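Side-chain contacts in demethyldecarbamoylnovobiocin O-methyltransferase (Streptomyces caeruleus, PDB 2WK1), which transfers a methyl group from S-adenosyl-L-methionine to the 4-hydroxyl of the noviose sugar, the penultimate step in making the antibiotic novobiocin: residues 81-86 / 182-187; 110-115 / 119-124; 243-248 / 254-259. One frame throughout, in Å; residues are numbered along the deposited sequence.

Contact 1: 81-86 / 182-187. With SAH (S-adenosyl-L-homocysteine), chain B.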
# COMPACT_ATOMS: atom_id res chain seq x y z
N ASN A 81 6.03 9.69 -5.93
CA ASN A 81 6.42 9.11 -4.65
C ASN A 81 6.50 7.59 -4.65
O ASN A 81 7.16 7.03 -3.79
CB ASN A 81 5.44 9.55 -3.56
CG ASN A 81 5.32 11.03 -3.47
OD1 ASN A 81 6.22 11.68 -2.94
ND2 ASN A 81 4.24 11.57 -4.00
N ALA A 82 5.81 6.91 -5.57
CA ALA A 82 5.74 5.46 -5.53
C ALA A 82 7.11 4.85 -5.80
O ALA A 82 8.03 5.47 -6.33
CB ALA A 82 4.70 4.95 -6.52
N HIS A 83 7.23 3.58 -5.46
CA HIS A 83 8.52 2.94 -5.30
C HIS A 83 9.09 2.30 -6.57
O HIS A 83 10.25 1.93 -6.58
CB HIS A 83 8.48 1.92 -4.16
CG HIS A 83 8.17 2.54 -2.84
ND1 HIS A 83 7.07 2.21 -2.08
CD2 HIS A 83 8.81 3.53 -2.18
CE1 HIS A 83 7.06 2.97 -0.99
NE2 HIS A 83 8.12 3.76 -1.02
N THR A 84 8.26 2.19 -7.62
CA THR A 84 8.73 1.71 -8.91
C THR A 84 8.09 2.52 -10.02
O THR A 84 6.96 3.01 -9.87
CB THR A 84 8.41 0.22 -9.13
OG1 THR A 84 8.94 -0.24 -10.36
CG2 THR A 84 6.92 -0.06 -9.11
N MET A 85 8.83 2.64 -11.11
CA MET A 85 8.32 3.26 -12.34
C MET A 85 7.86 2.25 -13.38
O MET A 85 7.40 2.66 -14.45
CB MET A 85 9.34 4.23 -12.97
CG MET A 85 10.59 3.53 -13.44
SD MET A 85 11.75 4.57 -14.32
CE MET A 85 12.46 5.49 -12.96
N ILE A 86 7.98 0.95 -13.11
CA ILE A 86 7.80 -0.03 -14.19
C ILE A 86 6.35 -0.31 -14.52
O ILE A 86 6.06 -0.89 -15.56
CB ILE A 86 8.58 -1.33 -13.94
CG1 ILE A 86 7.94 -2.19 -12.83
CG2 ILE A 86 10.03 -1.02 -13.64
CD1 ILE A 86 8.67 -3.53 -12.61
N ARG A 182 12.56 -1.30 4.45
CA ARG A 182 12.14 -1.33 5.85
C ARG A 182 10.68 -0.93 6.02
O ARG A 182 9.98 -1.49 6.87
CB ARG A 182 13.04 -0.44 6.69
CG ARG A 182 12.78 -0.61 8.18
CD ARG A 182 13.96 -0.30 9.03
NE ARG A 182 14.49 1.03 8.79
CZ ARG A 182 14.96 1.82 9.76
NH1 ARG A 182 14.93 1.44 11.04
NH2 ARG A 182 15.43 3.03 9.45
N ASN A 183 10.20 0.01 5.18
CA ASN A 183 8.81 0.47 5.25
C ASN A 183 7.82 -0.68 5.01
O ASN A 183 6.68 -0.64 5.48
CB ASN A 183 8.53 1.58 4.22
CG ASN A 183 9.15 2.91 4.57
OD1 ASN A 183 9.68 3.12 5.65
ND2 ASN A 183 9.11 3.83 3.62
N TYR A 184 8.24 -1.66 4.21
CA TYR A 184 7.41 -2.86 3.94
C TYR A 184 7.74 -4.01 4.89
O TYR A 184 7.19 -5.09 4.75
CB TYR A 184 7.64 -3.36 2.49
CG TYR A 184 7.08 -2.46 1.41
CD1 TYR A 184 7.78 -1.35 0.97
CD2 TYR A 184 5.84 -2.71 0.85
CE1 TYR A 184 7.29 -0.54 -0.00
CE2 TYR A 184 5.33 -1.90 -0.15
CZ TYR A 184 6.04 -0.80 -0.56
OH TYR A 184 5.48 0.00 -1.54
N ASP A 185 8.65 -3.77 5.84
CA ASP A 185 9.14 -4.82 6.69
C ASP A 185 9.80 -5.95 5.97
O ASP A 185 9.65 -7.12 6.35
CB ASP A 185 7.85 -5.52 7.82
CG ASP A 185 8.75 -6.06 9.06
OD1 ASP A 185 7.83 -6.45 9.51
OD2 ASP A 185 9.92 -5.96 9.18
N LEU A 186 10.55 -5.60 4.94
CA LEU A 186 11.21 -6.59 4.12
C LEU A 186 12.73 -6.42 4.05
O LEU A 186 13.39 -7.04 3.20
CB LEU A 186 10.60 -6.61 2.71
CG LEU A 186 9.17 -7.14 2.61
CD1 LEU A 186 8.58 -6.87 1.22
CD2 LEU A 186 9.12 -8.60 2.93
N LEU A 187 13.31 -5.59 4.92
CA LEU A 187 14.77 -5.46 4.94
C LEU A 187 15.33 -6.50 5.89
O LEU A 187 15.34 -6.32 7.10
CB LEU A 187 15.20 -4.05 5.34
CG LEU A 187 16.71 -3.77 5.22
CD1 LEU A 187 17.18 -3.81 3.76
CD2 LEU A 187 17.03 -2.40 5.87
N SAH B . 13.79 -0.90 -11.98
CA SAH B . 13.48 0.47 -11.45
CB SAH B . 13.86 1.53 -12.49
CG SAH B . 15.35 1.60 -12.79
SD SAH B . 15.84 3.24 -13.34
C SAH B . 12.06 0.55 -10.97
O SAH B . 11.50 1.64 -10.88
OXT SAH B . 11.52 -0.47 -10.57
C5' SAH B . 17.52 2.92 -13.94
C4' SAH B . 18.50 2.59 -12.80
O4' SAH B . 19.70 2.02 -13.38
C3' SAH B . 18.92 3.78 -11.93
O3' SAH B . 18.67 3.54 -10.53
C2' SAH B . 20.42 3.92 -12.24
O2' SAH B . 21.22 4.39 -11.16
C1' SAH B . 20.83 2.49 -12.64
N9 SAH B . 21.97 2.35 -13.55
C8 SAH B . 21.91 2.49 -14.90
N7 SAH B . 23.10 2.16 -15.47
C5 SAH B . 23.91 1.77 -14.45
C6 SAH B . 25.25 1.25 -14.36
N6 SAH B . 25.99 1.11 -15.45
N1 SAH B . 25.72 0.93 -13.15
C2 SAH B . 24.97 1.03 -12.04
N3 SAH B . 23.72 1.50 -12.03
C4 SAH B . 23.16 1.85 -13.21
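His83 meets Tyr184 through a single polar bond: ND1 of the imidazole lies 2.8 Å from the phenol OH, and either atom could be the donor. The two side chains reach for each other from opposite directions. ND1 sits in the plane of the tyrosine ring at its edge, and the ring planes are steeply inclined at 73°. Val50 of the second subunit packs on both residues. One residue on, the loop turns to the cofactor product. Thr84 has OG1 anti to its own nitrogen (chi1 -177°), which lets this hydroxyl donate to SAH OXT at 2.6 Å while accepting from Ile86 N at 3.1 Å, a capping bond before helix 87-103. Met85 N follows with a nearly straight bond, 2.9 Å long, to SAH O, and CG2 of Ile86 rests 3.5 Å from SAH OXT. The carboxylate of S-adenosyl-L-homocysteine is thus gripped by a loop whose His83, next to Thr84, is hydrogen-bonded to Tyr184 just beyond helix 174-183. ND1 and OH, both buried, satisfy each other, and their bond joins the SAH-binding loop to the chain after that helix, beside Val50 of the second subunit.

Contact 2: 110-115 / 119-124. With SAH (S-adenosyl-L-homocysteine), chain B.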
# COMPACT_ATOMS: atom_id res chain seq x y z
N LEU A 110 17.54 -14.08 -7.15
CA LEU A 110 16.83 -13.12 -7.97
C LEU A 110 17.67 -11.85 -7.99
O LEU A 110 18.25 -11.49 -6.96
CB LEU A 110 15.46 -12.82 -7.34
CG LEU A 110 14.58 -14.02 -6.99
CD1 LEU A 110 13.28 -13.54 -6.35
CD2 LEU A 110 14.33 -14.89 -8.20
N VAL A 111 17.75 -11.16 -9.12
CA VAL A 111 18.50 -9.91 -9.19
C VAL A 111 17.82 -8.90 -10.06
O VAL A 111 17.23 -9.27 -11.08
CB VAL A 111 19.94 -10.16 -9.68
CG1 VAL A 111 19.97 -10.72 -11.08
CG2 VAL A 111 20.78 -8.87 -9.58
N GLU A 112 17.89 -7.63 -9.68
CA GLU A 112 17.60 -6.53 -10.56
C GLU A 112 18.82 -5.65 -10.70
O GLU A 112 19.44 -5.28 -9.70
CB GLU A 112 16.44 -5.67 -10.06
CG GLU A 112 15.99 -4.73 -11.19
CD GLU A 112 14.82 -3.83 -10.86
OE1 GLU A 112 14.80 -3.35 -9.72
OE2 GLU A 112 13.93 -3.61 -11.74
N THR A 113 19.19 -5.38 -11.94
CA THR A 113 20.25 -4.45 -12.28
C THR A 113 19.64 -3.14 -12.72
O THR A 113 19.17 -3.01 -13.84
CB THR A 113 21.23 -5.03 -13.32
OG1 THR A 113 20.53 -5.42 -14.50
CG2 THR A 113 21.96 -6.21 -12.78
N GLY A 114 19.56 -2.18 -11.80
CA GLY A 114 18.95 -0.88 -12.00
C GLY A 114 17.64 -0.84 -11.26
O GLY A 114 16.64 -1.36 -11.75
N VAL A 115 17.66 -0.22 -10.09
CA VAL A 115 16.57 -0.39 -9.13
C VAL A 115 15.81 0.89 -8.75
O VAL A 115 14.73 0.79 -8.18
CB VAL A 115 17.09 -1.07 -7.85
CG1 VAL A 115 17.93 -2.31 -8.22
CG2 VAL A 115 17.83 -0.10 -6.92
N GLY A 119 11.42 -0.54 -5.83
CA GLY A 119 10.15 -1.25 -5.79
C GLY A 119 10.10 -2.61 -6.45
O GLY A 119 9.41 -3.51 -5.96
N ALA A 120 10.77 -2.78 -7.58
CA ALA A 120 10.78 -4.11 -8.24
C ALA A 120 11.47 -5.15 -7.36
O ALA A 120 11.02 -6.30 -7.25
CB ALA A 120 11.45 -4.03 -9.61
N CYS A 121 12.55 -4.75 -6.70
CA CYS A 121 13.26 -5.62 -5.79
C CYS A 121 12.48 -5.88 -4.50
O CYS A 121 12.53 -6.99 -3.97
CB CYS A 121 14.64 -5.09 -5.44
SG CYS A 121 15.76 -5.02 -6.79
N ILE A 122 11.73 -4.89 -4.02
CA ILE A 122 10.84 -5.10 -2.88
C ILE A 122 9.81 -6.14 -3.25
O ILE A 122 9.53 -7.02 -2.45
CB ILE A 122 10.21 -3.76 -2.43
CG1 ILE A 122 11.28 -2.84 -1.85
CG2 ILE A 122 9.08 -3.99 -1.41
CD1 ILE A 122 10.85 -1.38 -1.69
N LEU A 123 9.21 -6.05 -4.44
CA LEU A 123 8.29 -7.09 -4.86
C LEU A 123 8.93 -8.47 -4.86
O LEU A 123 8.34 -9.43 -4.36
CB LEU A 123 7.68 -6.77 -6.24
CG LEU A 123 6.68 -7.84 -6.74
CD1 LEU A 123 5.48 -7.98 -5.85
CD2 LEU A 123 6.24 -7.58 -8.18
N MET A 124 10.13 -8.58 -5.43
CA MET A 124 10.81 -9.88 -5.44
C MET A 124 10.94 -10.44 -4.02
O MET A 124 10.67 -11.61 -3.78
CB MET A 124 12.17 -9.74 -6.08
CG MET A 124 12.12 -9.44 -7.56
SD MET A 124 13.84 -9.30 -8.22
CE MET A 124 13.48 -8.99 -9.96
N SAH B . 13.79 -0.90 -11.98
CA SAH B . 13.48 0.47 -11.45
CB SAH B . 13.86 1.53 -12.49
CG SAH B . 15.35 1.60 -12.79
SD SAH B . 15.84 3.24 -13.34
C SAH B . 12.06 0.55 -10.97
O SAH B . 11.50 1.64 -10.88
OXT SAH B . 11.52 -0.47 -10.57
C5' SAH B . 17.52 2.92 -13.94
C4' SAH B . 18.50 2.59 -12.80
O4' SAH B . 19.70 2.02 -13.38
C3' SAH B . 18.92 3.78 -11.93
O3' SAH B . 18.67 3.54 -10.53
C2' SAH B . 20.42 3.92 -12.24
O2' SAH B . 21.22 4.39 -11.16
C1' SAH B . 20.83 2.49 -12.64
N9 SAH B . 21.97 2.35 -13.55
C8 SAH B . 21.91 2.49 -14.90
N7 SAH B . 23.10 2.16 -15.47
C5 SAH B . 23.91 1.77 -14.45
C6 SAH B . 25.25 1.25 -14.36
N6 SAH B . 25.99 1.11 -15.45
N1 SAH B . 25.72 0.93 -13.15
C2 SAH B . 24.97 1.03 -12.04
N3 SAH B . 23.72 1.50 -12.03
C4 SAH B . 23.16 1.85 -13.21
O HOH W 1 13.45 -1.77 -8.15
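Strand 109-113 packs here against helix 119-130, the helix that directly follows it, in a wholly buried strand-helix contact near the centre of the chain. The two short segments run almost exactly antiparallel, at 176°, with their axes 8.8 Å apart. At the far end from the ligand the packing is apolar: CD1 of Leu110 rests 4.0 Å from Met124 CB, and the two side chains cross obliquely. Met124 is fully extended beyond CG, which carries its CE methyl across to the strand backbone at Val111 O. Further along, Cys121 SG settles 3.4 Å from Glu112 CB and also touches Val115 CG1.

This is the opening half of the beta-alpha-beta unit completed by strand 138-142, in the Rossmann-like fold of S-adenosylmethionine-dependent methyltransferases. As is usual in that fold, the turn after the first strand binds the amino-acid end of the cofactor, here through Gly114 O, which accepts from SAH N at 2.9 Å. Gly114 has backbone angles that call for glycine, and a CB there would also collide with SAH O4'.

Glu112 links the packing to the pocket. Its CG is anti to the backbone N (chi1 -167°) and the extended chain places OE2 2.7 Å from SAH N and 3.3 Å from Ala120 CB. The same oxygen forms a salt bridge with Arg214, which probably favours the charged carboxylate. OE1, the other oxygen, lies 2.6 Å from a water that also lies within bonding distance of Val115 O and accepts a weak bond from Ala120 N.

Contact 3: 243-248 / 254-259. With EDO (1,2-ethanediol), chain F.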
# COMPACT_ATOMS: atom_id res chain seq x y z
N ASP A 243 13.58 -4.62 -19.29
CA ASP A 243 12.58 -3.63 -18.98
C ASP A 243 12.19 -2.76 -20.17
O ASP A 243 11.01 -2.47 -20.36
CB ASP A 243 13.07 -2.71 -17.86
CG ASP A 243 12.06 -1.64 -17.51
OD1 ASP A 243 11.09 -2.00 -16.78
OD2 ASP A 243 12.20 -0.49 -18.00
N ASP A 244 13.20 -2.32 -20.91
CA ASP A 244 13.09 -1.22 -21.89
C ASP A 244 13.74 -1.77 -23.14
O ASP A 244 14.94 -1.63 -23.35
CB ASP A 244 13.86 0.02 -21.37
CG ASP A 244 13.49 1.34 -22.07
OD1 ASP A 244 12.62 1.38 -22.95
OD2 ASP A 244 14.08 2.38 -21.68
N TYR A 245 12.95 -2.46 -23.94
CA TYR A 245 13.43 -3.08 -25.17
C TYR A 245 12.82 -2.43 -26.40
O TYR A 245 13.51 -2.00 -27.31
CB TYR A 245 13.12 -4.59 -25.18
CG TYR A 245 13.56 -5.35 -26.43
CD1 TYR A 245 14.86 -5.80 -26.56
CD2 TYR A 245 12.68 -5.61 -27.45
CE1 TYR A 245 15.29 -6.47 -27.70
CE2 TYR A 245 13.08 -6.31 -28.58
CZ TYR A 245 14.38 -6.72 -28.71
OH TYR A 245 14.76 -7.39 -29.84
N MET A 246 11.51 -2.42 -26.47
CA MET A 246 10.90 -2.01 -27.72
C MET A 246 11.20 -0.58 -28.13
O MET A 246 11.41 -0.32 -29.33
CB MET A 246 9.10 -1.97 -27.46
CG MET A 246 8.80 -3.33 -27.13
SD MET A 246 7.08 -3.33 -27.29
CE MET A 246 6.79 -4.91 -26.32
N MET A 247 11.28 0.32 -27.17
CA MET A 247 11.39 1.76 -27.48
C MET A 247 12.73 2.34 -27.10
O MET A 247 12.88 3.57 -27.08
CB MET A 247 10.31 2.56 -26.74
CG MET A 247 8.94 2.00 -26.81
SD MET A 247 8.47 1.59 -28.48
CE MET A 247 8.64 3.15 -29.35
N CYS A 248 13.72 1.48 -26.83
CA CYS A 248 15.06 1.93 -26.46
C CYS A 248 16.07 1.37 -27.44
O CYS A 248 16.50 0.24 -27.30
CB CYS A 248 15.45 1.47 -25.06
SG CYS A 248 17.14 1.99 -24.57
N ALA A 254 21.92 -3.90 -27.61
CA ALA A 254 22.71 -4.74 -26.72
C ALA A 254 22.10 -6.14 -26.56
O ALA A 254 22.81 -7.15 -26.62
CB ALA A 254 22.88 -4.07 -25.35
N VAL A 255 20.78 -6.21 -26.36
CA VAL A 255 20.13 -7.50 -26.19
C VAL A 255 20.22 -8.33 -27.45
O VAL A 255 20.57 -9.54 -27.42
CB VAL A 255 18.64 -7.30 -25.75
CG1 VAL A 255 17.86 -8.62 -25.83
CG2 VAL A 255 18.59 -6.67 -24.36
N ASP A 256 19.96 -7.69 -28.59
CA ASP A 256 20.01 -8.45 -29.84
C ASP A 256 21.42 -8.90 -30.17
O ASP A 256 21.63 -10.02 -30.64
CB ASP A 256 19.44 -7.63 -30.99
CG ASP A 256 17.93 -7.44 -30.93
OD1 ASP A 256 17.25 -8.04 -30.07
OD2 ASP A 256 17.41 -6.69 -31.78
N GLU A 257 22.40 -8.04 -29.92
CA GLU A 257 23.78 -8.43 -30.20
C GLU A 257 24.26 -9.57 -29.31
O GLU A 257 24.92 -10.50 -29.78
CB GLU A 257 24.86 -7.04 -29.85
CG GLU A 257 26.27 -7.35 -30.19
CD GLU A 257 27.03 -6.26 -29.76
OE1 GLU A 257 26.61 -5.26 -29.43
OE2 GLU A 257 28.34 -6.45 -29.70
N TYR A 258 23.92 -9.51 -28.04
CA TYR A 258 24.33 -10.57 -27.13
C TYR A 258 23.69 -11.90 -27.51
O TYR A 258 24.36 -12.94 -27.58
CB TYR A 258 23.95 -10.21 -25.68
CG TYR A 258 24.50 -11.19 -24.67
CD1 TYR A 258 25.80 -11.08 -24.20
CD2 TYR A 258 23.75 -12.28 -24.24
CE1 TYR A 258 26.30 -12.01 -23.31
CE2 TYR A 258 24.26 -13.21 -23.34
CZ TYR A 258 25.54 -13.08 -22.90
OH TYR A 258 26.07 -13.99 -22.02
N ARG A 259 22.39 -11.86 -27.82
CA ARG A 259 21.68 -13.07 -28.21
C ARG A 259 22.23 -13.67 -29.51
O ARG A 259 22.36 -14.88 -29.63
CB ARG A 259 20.18 -12.81 -28.33
CG ARG A 259 19.52 -12.63 -26.94
CD ARG A 259 18.17 -11.97 -27.04
NE ARG A 259 17.27 -12.67 -27.95
CZ ARG A 259 16.57 -13.76 -27.66
NH1 ARG A 259 16.61 -14.30 -26.45
NH2 ARG A 259 15.83 -14.33 -28.59
C1 EDO F . 18.16 -3.57 -19.79
O1 EDO F . 19.25 -3.00 -18.98
C2 EDO F . 17.38 -2.57 -20.67
O2 EDO F . 16.12 -2.23 -20.05
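Tyr245 brings its CE1 to within 3.8 Å of Val255 CG1, with CD1 slightly farther off. The two side chains cross at a slant, and this apolar touch is made by CE1 and CD1, while the hydroxyl goes on to a polar partner. That partner is Asp256, the next residue of helix 249-261: OH donates to OD1 at 2.6 Å, a short bond. The carboxylate oxygen lies in the plane of the ring, at its edge, and receives the proton on its syn lone pair, the side facing OD2. Ring and carboxylate planes are nevertheless turned 65° apart, and the side chains meet at about a right angle. Tyr245 can span the gap because CG is anti to its backbone N (chi1 179°), which directs the ring from the loop to the helix; Leu268 also packs on it.

Tyr245 begins a type I turn that ends at Cys248, the N-cap of the same helix, and Cys248 is joined to Cys251 by a disulfide. The loop is therefore fastened to the helix at its start by a covalent bond and farther along by the tyrosine. Just upstream lie Asp243 and Asp244, which together with Asp216 are predicted to bind magnesium. Asp244 N donates to O2 of an ethanediol, 3.0 Å away, probably from the crystallisation liquor. Asp243 OD1 forms salt bridges with Arg214 and Arg90.

With the phenol as donor, the bond would tend to stabilise the charged form of the Asp256 carboxylate, and the apolar touch and the in-plane bond together probably limit how the ring can turn.

All three contacts belong to one methyltransferase fold, built on a mixed sheet; contacts 1 and 2 lie at the cofactor site and contact 3 beside the predicted magnesium site. Along the chain contact 2 falls between the two halves of contact 1, and contact 3 follows both. Contacts 1 and 2 have centres about 10 Å apart and touch: His83 O lies 2.8 Å from Gly119 N, a probable hydrogen bond. Contact 3 lies about 27 Å from contact 1, centre to centre, yet Ile86 packs on Asp243. Contact 1 ties an SAH-binding loop to the chain after helix 174-183, contact 2 packs strand 109-113 and its following turn on helix 119-130, and contact 3 ties the loop with the predicted magnesium aspartates to helix 249-261.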